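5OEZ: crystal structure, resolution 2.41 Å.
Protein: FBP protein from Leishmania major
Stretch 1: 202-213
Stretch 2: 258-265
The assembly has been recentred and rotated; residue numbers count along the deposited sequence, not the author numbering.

Stretch 1 202-213: THPHISIPKKRS
Stretch 2, residues 258-265: RTLLYGGI

The apolar centre of the contact is formed by Ile206 and Ile208 of the first stretch against Leu260 and Leu261 of the second. The tightest apolar approach is Ile208 CD1 to Leu260 CD2 at 3.3 Å, short for two methyl carbons. Ile208 has chi1 -50° (m) and chi2 169° (t); Leu260 has chi1 -91°, between wells, and chi2 -151° (t). The CA-to-CB bonds of both run sideways, but the end of the Leu260 side chain comes nearer the partner stretch. Ile206, with its CA-to-CB bond toward the second stretch and an m,t rotamer (-67°, 172°), places CG2 4.3 Å from Leu260 CD1 and CD1 4.1 Å from Leu261 CD2. Leu261 (m,t; -63°, 177°) starts away from the first stretch, yet its end returns, and CD2 also lies 4.0 Å from His203 ND1, oblique to the imidazole ring.

Residues 258-262 close a helix that begins earlier in the chain, with Tyr262 N hydrogen-bonded to Arg258 O at 2.8 Å, and Gly263 N to Thr259 O at 2.7 Å. Against it lies a largely extended segment: Ser207, Ile208 and Pro209 have phi/psi of -125/119, -74/128 and -56/146. The two stretches advance in the same sense, as the nearest CA pairs demonstrate: Ile208 with Leu260 at 5.1 Å, Pro209 with Gly263 at 5.2 Å and Arg212 with Gly264 at 4.8 Å. Together they bury 541 Å², summed over both sides.

Toward the helix end, Pro209, its ring C-gamma exo, sets CG 3.7 Å from Tyr262 O and CD 3.8 Å from Gly263 N. Gly263 leaves helical geometry at phi/psi 89/174, where a CB would jam against the preceding carbonyl oxygen; an ideal CB would also sit 2.9 Å from Arg212 CB, a clash. The absent side chain lets Arg212 CB approach Gly263 C to 3.7 Å. Gly264, at 123/-159, has the same backbone conflict.

The polar edge centres on Arg212, extended at -169/131, with chi1 to chi4 of -174° (t), 76° (p), -169° (t) and -83°. Its NH1 donates a hydrogen bond to Tyr262 O at 2.9 Å, with an N-H...O angle of 147°. The oxygen lies near the guanidinium plane, at its edge, where the N-H groups point. The Arg212 backbone adds a weaker contact: its O accepts a CA-H...O approach from Gly264 CA at 3.6 Å, with 159° at the hydrogen.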

ATOM      1  N   THR C 202      17.887   8.608  -1.997  1.00 51.52           N
ATOM      2  CA  THR C 202      17.792   9.220  -0.659  1.00 51.42           C
ATOM      3  C   THR C 202      19.130   9.482   0.056  1.00 56.12           C
ATOM      4  O   THR C 202      19.189  10.368   0.900  1.00 62.38           O
ATOM      5  CB  THR C 202      16.881   8.366   0.265  1.00 57.30           C
ATOM      6  OG1 THR C 202      17.290   6.989   0.233  1.00 50.88           O
ATOM      7  CG2 THR C 202      15.411   8.456  -0.178  1.00 59.48           C
ATOM      8  N   HIS C 203      20.172   8.699  -0.237  1.00 57.15           N
ATOM      9  CA  HIS C 203      21.520   8.881   0.331  1.00 55.91           C
ATOM     10  C   HIS C 203      22.544   8.918  -0.811  1.00 49.30           C
ATOM     11  O   HIS C 203      23.165   7.896  -1.127  1.00 56.40           O
ATOM     12  CB  HIS C 203      21.889   7.682   1.236  1.00 59.57           C
ATOM     13  CG  HIS C 203      21.016   7.498   2.437  1.00 90.90           C
ATOM     14  ND1 HIS C 203      21.374   7.930   3.699  1.00 97.33           N
ATOM     15  CD2 HIS C 203      19.829   6.857   2.581  1.00 99.95           C
ATOM     16  CE1 HIS C 203      20.427   7.596   4.560  1.00 96.95           C
ATOM     17  NE2 HIS C 203      19.480   6.943   3.907  1.00107.83           N
ATOM     18  N   PRO C 204      22.698  10.057  -1.478  1.00 51.55           N
ATOM     19  CA  PRO C 204      23.749  10.097  -2.508  1.00 48.17           C
ATOM     20  C   PRO C 204      25.141  10.156  -1.871  1.00 51.24           C
ATOM     21  O   PRO C 204      25.294  10.773  -0.827  1.00 49.46           O
ATOM     22  CB  PRO C 204      23.445  11.386  -3.267  1.00 47.66           C
ATOM     23  CG  PRO C 204      22.768  12.258  -2.245  1.00 50.64           C
ATOM     24  CD  PRO C 204      22.017  11.360  -1.315  1.00 50.17           C
ATOM     25  N   HIS C 205      26.129   9.511  -2.495  1.00 52.16           N
ATOM     26  CA  HIS C 205      27.529   9.592  -2.077  1.00 54.51           C
ATOM     27  C   HIS C 205      27.728   9.226  -0.595  1.00 51.87           C
ATOM     28  O   HIS C 205      28.205  10.029   0.202  1.00 51.33           O
ATOM     29  CB  HIS C 205      28.097  10.982  -2.390  1.00 59.25           C
ATOM     30  CG  HIS C 205      27.966  11.376  -3.831  1.00 83.89           C
ATOM     31  ND1 HIS C 205      28.381  10.567  -4.872  1.00 99.42           N
ATOM     32  CD2 HIS C 205      27.476  12.501  -4.404  1.00 87.53           C
ATOM     33  CE1 HIS C 205      28.141  11.175  -6.022  1.00 87.47           C
ATOM     34  NE2 HIS C 205      27.595  12.350  -5.765  1.00 95.35           N
ATOM     35  N   ILE C 206      27.360   7.997  -0.250  1.00 48.09           N
ATOM     36  CA  ILE C 206      27.562   7.489   1.101  1.00 45.01           C
ATOM     37  C   ILE C 206      29.059   7.370   1.403  1.00 48.13           C
ATOM     38  O   ILE C 206      29.803   6.760   0.631  1.00 47.11           O
ATOM     39  CB  ILE C 206      26.900   6.115   1.299  1.00 45.26           C
ATOM     40  CG1 ILE C 206      25.382   6.255   1.214  1.00 42.22           C
ATOM     41  CG2 ILE C 206      27.303   5.514   2.643  1.00 42.03           C
ATOM     42  CD1 ILE C 206      24.626   4.953   1.211  1.00 44.27           C
ATOM     43  N   SER C 207      29.479   7.973   2.515  1.00 50.03           N
ATOM     44  CA  SER C 207      30.866   7.953   2.965  1.00 58.63           C
ATOM     45  C   SER C 207      30.892   7.410   4.380  1.00 51.06           C
ATOM     46  O   SER C 207      30.308   8.026   5.270  1.00 44.25           O
ATOM     47  CB  SER C 207      31.464   9.368   2.989  1.00 55.85           C
ATOM     48  OG  SER C 207      31.657   9.888   1.694  1.00 86.23           O
ATOM     49  N   ILE C 208      31.580   6.289   4.587  1.00 50.27           N
ATOM     50  CA  ILE C 208      31.747   5.708   5.943  1.00 53.37           C
ATOM     51  C   ILE C 208      32.753   6.590   6.695  1.00 48.50           C
ATOM     52  O   ILE C 208      33.835   6.859   6.187  1.00 49.51           O
ATOM     53  CB  ILE C 208      32.328   4.241   5.995  1.00 55.34           C
ATOM     54  CG1 ILE C 208      31.636   3.212   5.085  1.00 65.72           C
ATOM     55  CG2 ILE C 208      32.300   3.671   7.426  1.00 52.31           C
ATOM     56  CD1 ILE C 208      32.401   1.903   4.969  1.00 90.05           C
ATOM     57  N   PRO C 209      32.402   7.049   7.904  1.00 46.13           N
ATOM     58  CA  PRO C 209      33.380   7.816   8.695  1.00 48.19           C
ATOM     59  C   PRO C 209      34.700   7.062   8.926  1.00 49.73           C
ATOM     60  O   PRO C 209      34.683   5.848   9.038  1.00 45.17           O
ATOM     61  CB  PRO C 209      32.659   8.029  10.031  1.00 52.53           C
ATOM     62  CG  PRO C 209      31.190   7.934   9.704  1.00 49.22           C
ATOM     63  CD  PRO C 209      31.082   6.965   8.568  1.00 47.05           C
ATOM     64  N   LYS C 210      35.814   7.785   8.975  1.00 50.31           N
ATOM     65  CA  LYS C 210      37.120   7.166   9.157  1.00 60.17           C
ATOM     66  C   LYS C 210      37.258   6.488  10.520  1.00 55.55           C
ATOM     67  O   LYS C 210      37.959   5.482  10.619  1.00 60.41           O
ATOM     68  CB  LYS C 210      38.281   8.143   8.894  1.00 56.08           C
ATOM     69  CG  LYS C 210      38.438   9.252   9.920  1.00 76.37           C
ATOM     70  CD  LYS C 210      39.454  10.289   9.474  1.00 87.93           C
ATOM     71  CE  LYS C 210      39.710  11.336  10.560  1.00 94.08           C
ATOM     72  NZ  LYS C 210      40.832  12.266  10.234  1.00 95.81           N
ATOM     73  N   LYS C 211      36.609   7.026  11.552  1.00 49.26           N
ATOM     74  CA  LYS C 211      36.496   6.333  12.835  1.00 51.52           C
ATOM     75  C   LYS C 211      35.122   6.501  13.481  1.00 56.70           C
ATOM     76  O   LYS C 211      34.424   7.480  13.245  1.00 63.01           O
ATOM     77  CB  LYS C 211      37.584   6.780  13.808  1.00 63.97           C
ATOM     78  CG  LYS C 211      37.507   8.229  14.266  1.00 87.58           C
ATOM     79  CD  LYS C 211      38.092   8.381  15.666  1.00 98.85           C
ATOM     80  CE  LYS C 211      37.067   7.975  16.740  1.00115.14           C
ATOM     81  NZ  LYS C 211      37.650   7.275  17.921  1.00107.27           N
ATOM     82  N   ARG C 212      34.743   5.504  14.271  1.00 54.08           N
ATOM     83  CA  ARG C 212      33.515   5.514  15.047  1.00 48.46           C
ATOM     84  C   ARG C 212      33.562   4.349  16.028  1.00 47.33           C
ATOM     85  O   ARG C 212      33.846   3.209  15.636  1.00 48.96           O
ATOM     86  CB  ARG C 212      32.285   5.374  14.142  1.00 53.76           C
ATOM     87  CG  ARG C 212      30.950   5.517  14.868  1.00 61.95           C
ATOM     88  CD  ARG C 212      30.625   6.967  15.213  1.00 59.05           C
ATOM     89  NE  ARG C 212      29.480   7.014  16.128  1.00 72.64           N
ATOM     90  CZ  ARG C 212      28.189   6.952  15.781  1.00 70.83           C
ATOM     91  NH1 ARG C 212      27.812   6.868  14.510  1.00 80.93           N
ATOM     92  NH2 ARG C 212      27.252   6.984  16.725  1.00 80.28           N
ATOM     93  N   SER C 213      33.263   4.616  17.288  1.00 47.19           N
ATOM     94  CA  SER C 213      33.427   3.622  18.357  1.00 45.24           C
ATOM     95  C   SER C 213      32.250   2.645  18.500  1.00 44.81           C
ATOM     96  O   SER C 213      31.589   2.600  19.540  1.00 41.72           O
ATOM     97  CB  SER C 213      33.664   4.338  19.683  1.00 47.52           C
ATOM     98  OG  SER C 213      34.833   5.132  19.606  1.00 71.42           O
ATOM     99  N   ARG C 258      24.168  -0.614   8.800  1.00 36.97           N
ATOM    100  CA  ARG C 258      24.446   0.286   9.934  1.00 38.74           C
ATOM    101  C   ARG C 258      25.905   0.752   9.904  1.00 40.32           C
ATOM    102  O   ARG C 258      26.191   1.939  10.092  1.00 41.72           O
ATOM    103  CB  ARG C 258      24.138  -0.387  11.276  1.00 35.94           C
ATOM    104  CG  ARG C 258      24.186   0.550  12.486  1.00 42.08           C
ATOM    105  CD  ARG C 258      24.310  -0.179  13.836  1.00 46.94           C
ATOM    106  NE  ARG C 258      25.422  -1.107  13.774  1.00 42.73           N
ATOM    107  CZ  ARG C 258      25.347  -2.434  13.734  1.00 50.05           C
ATOM    108  NH1 ARG C 258      24.199  -3.085  13.869  1.00 46.39           N
ATOM    109  NH2 ARG C 258      26.477  -3.133  13.608  1.00 50.79           N
ATOM    110  N   THR C 259      26.826  -0.167   9.664  1.00 41.94           N
ATOM    111  CA  THR C 259      28.256   0.172   9.643  1.00 38.10           C
ATOM    112  C   THR C 259      28.552   1.252   8.606  1.00 37.29           C
ATOM    113  O   THR C 259      29.248   2.213   8.900  1.00 42.89           O
ATOM    114  CB  THR C 259      29.111  -1.083   9.377  1.00 42.45           C
ATOM    115  OG1 THR C 259      28.842  -2.059  10.392  1.00 45.18           O
ATOM    116  CG2 THR C 259      30.607  -0.765   9.368  1.00 43.77           C
ATOM    117  N   LEU C 260      28.044   1.078   7.394  1.00 37.10           N
ATOM    118  CA  LEU C 260      28.188   2.072   6.341  1.00 40.94           C
ATOM    119  C   LEU C 260      27.703   3.470   6.709  1.00 40.00           C
ATOM    120  O   LEU C 260      28.366   4.448   6.395  1.00 46.91           O
ATOM    121  CB  LEU C 260      27.392   1.659   5.097  1.00 51.89           C
ATOM    122  CG  LEU C 260      27.939   0.840   3.963  1.00 51.04           C
ATOM    123  CD1 LEU C 260      27.193   1.232   2.692  1.00 60.83           C
ATOM    124  CD2 LEU C 260      29.407   1.071   3.797  1.00 56.03           C
ATOM    125  N   LEU C 261      26.531   3.561   7.322  1.00 40.04           N
ATOM    126  CA  LEU C 261      25.925   4.863   7.629  1.00 43.36           C
ATOM    127  C   LEU C 261      26.427   5.504   8.905  1.00 44.83           C
ATOM    128  O   LEU C 261      26.586   6.722   8.960  1.00 52.92           O
ATOM    129  CB  LEU C 261      24.408   4.745   7.694  1.00 45.43           C
ATOM    130  CG  LEU C 261      23.731   4.322   6.381  1.00 52.12           C
ATOM    131  CD1 LEU C 261      22.229   4.167   6.591  1.00 53.26           C
ATOM    132  CD2 LEU C 261      23.995   5.317   5.257  1.00 52.65           C
ATOM    133  N   TYR C 262      26.663   4.703   9.937  1.00 45.34           N
ATOM    134  CA  TYR C 262      27.130   5.229  11.233  1.00 47.70           C
ATOM    135  C   TYR C 262      28.638   5.169  11.377  1.00 43.70           C
ATOM    136  O   TYR C 262      29.208   5.937  12.128  1.00 48.26           O
ATOM    137  CB  TYR C 262      26.504   4.434  12.376  1.00 51.72           C
ATOM    138  CG  TYR C 262      25.016   4.647  12.602  1.00 53.95           C
ATOM    139  CD1 TYR C 262      24.220   5.370  11.705  1.00 58.35           C
ATOM    140  CD2 TYR C 262      24.403   4.112  13.738  1.00 51.31           C
ATOM    141  CE1 TYR C 262      22.870   5.555  11.942  1.00 68.11           C
ATOM    142  CE2 TYR C 262      23.057   4.279  13.977  1.00 55.79           C
ATOM    143  CZ  TYR C 262      22.288   5.008  13.083  1.00 70.05           C
ATOM    144  OH  TYR C 262      20.935   5.197  13.311  1.00 74.85           O
ATOM    145  N   GLY C 263      29.293   4.267  10.648  1.00 45.80           N
ATOM    146  CA  GLY C 263      30.690   3.930  10.918  1.00 46.64           C
ATOM    147  C   GLY C 263      30.813   2.801  11.927  1.00 49.58           C
ATOM    148  O   GLY C 263      29.812   2.344  12.490  1.00 44.74           O
ATOM    149  N   GLY C 264      32.046   2.351  12.139  1.00 45.25           N
ATOM    150  CA  GLY C 264      32.333   1.260  13.049  1.00 38.27           C
ATOM    151  C   GLY C 264      33.060   0.133  12.355  1.00 42.58           C
ATOM    152  O   GLY C 264      33.701   0.318  11.306  1.00 42.32           O
ATOM    153  N   ILE C 265      32.967  -1.043  12.962  1.00 40.52           N
ATOM    154  CA  ILE C 265      33.568  -2.252  12.437  1.00 41.76           C
ATOM    155  C   ILE C 265      32.580  -3.395  12.538  1.00 38.41           C
ATOM    156  O   ILE C 265      31.886  -3.542  13.549  1.00 37.18           O
ATOM    157  CB  ILE C 265      34.948  -2.592  13.118  1.00 41.15           C
ATOM    158  CG1 ILE C 265      35.688  -3.668  12.312  1.00 47.18           C
ATOM    159  CG2 ILE C 265      34.783  -3.016  14.562  1.00 45.30           C
ATOM    160  CD1 ILE C 265      37.150  -3.838  12.687  1.00 45.60           C
TER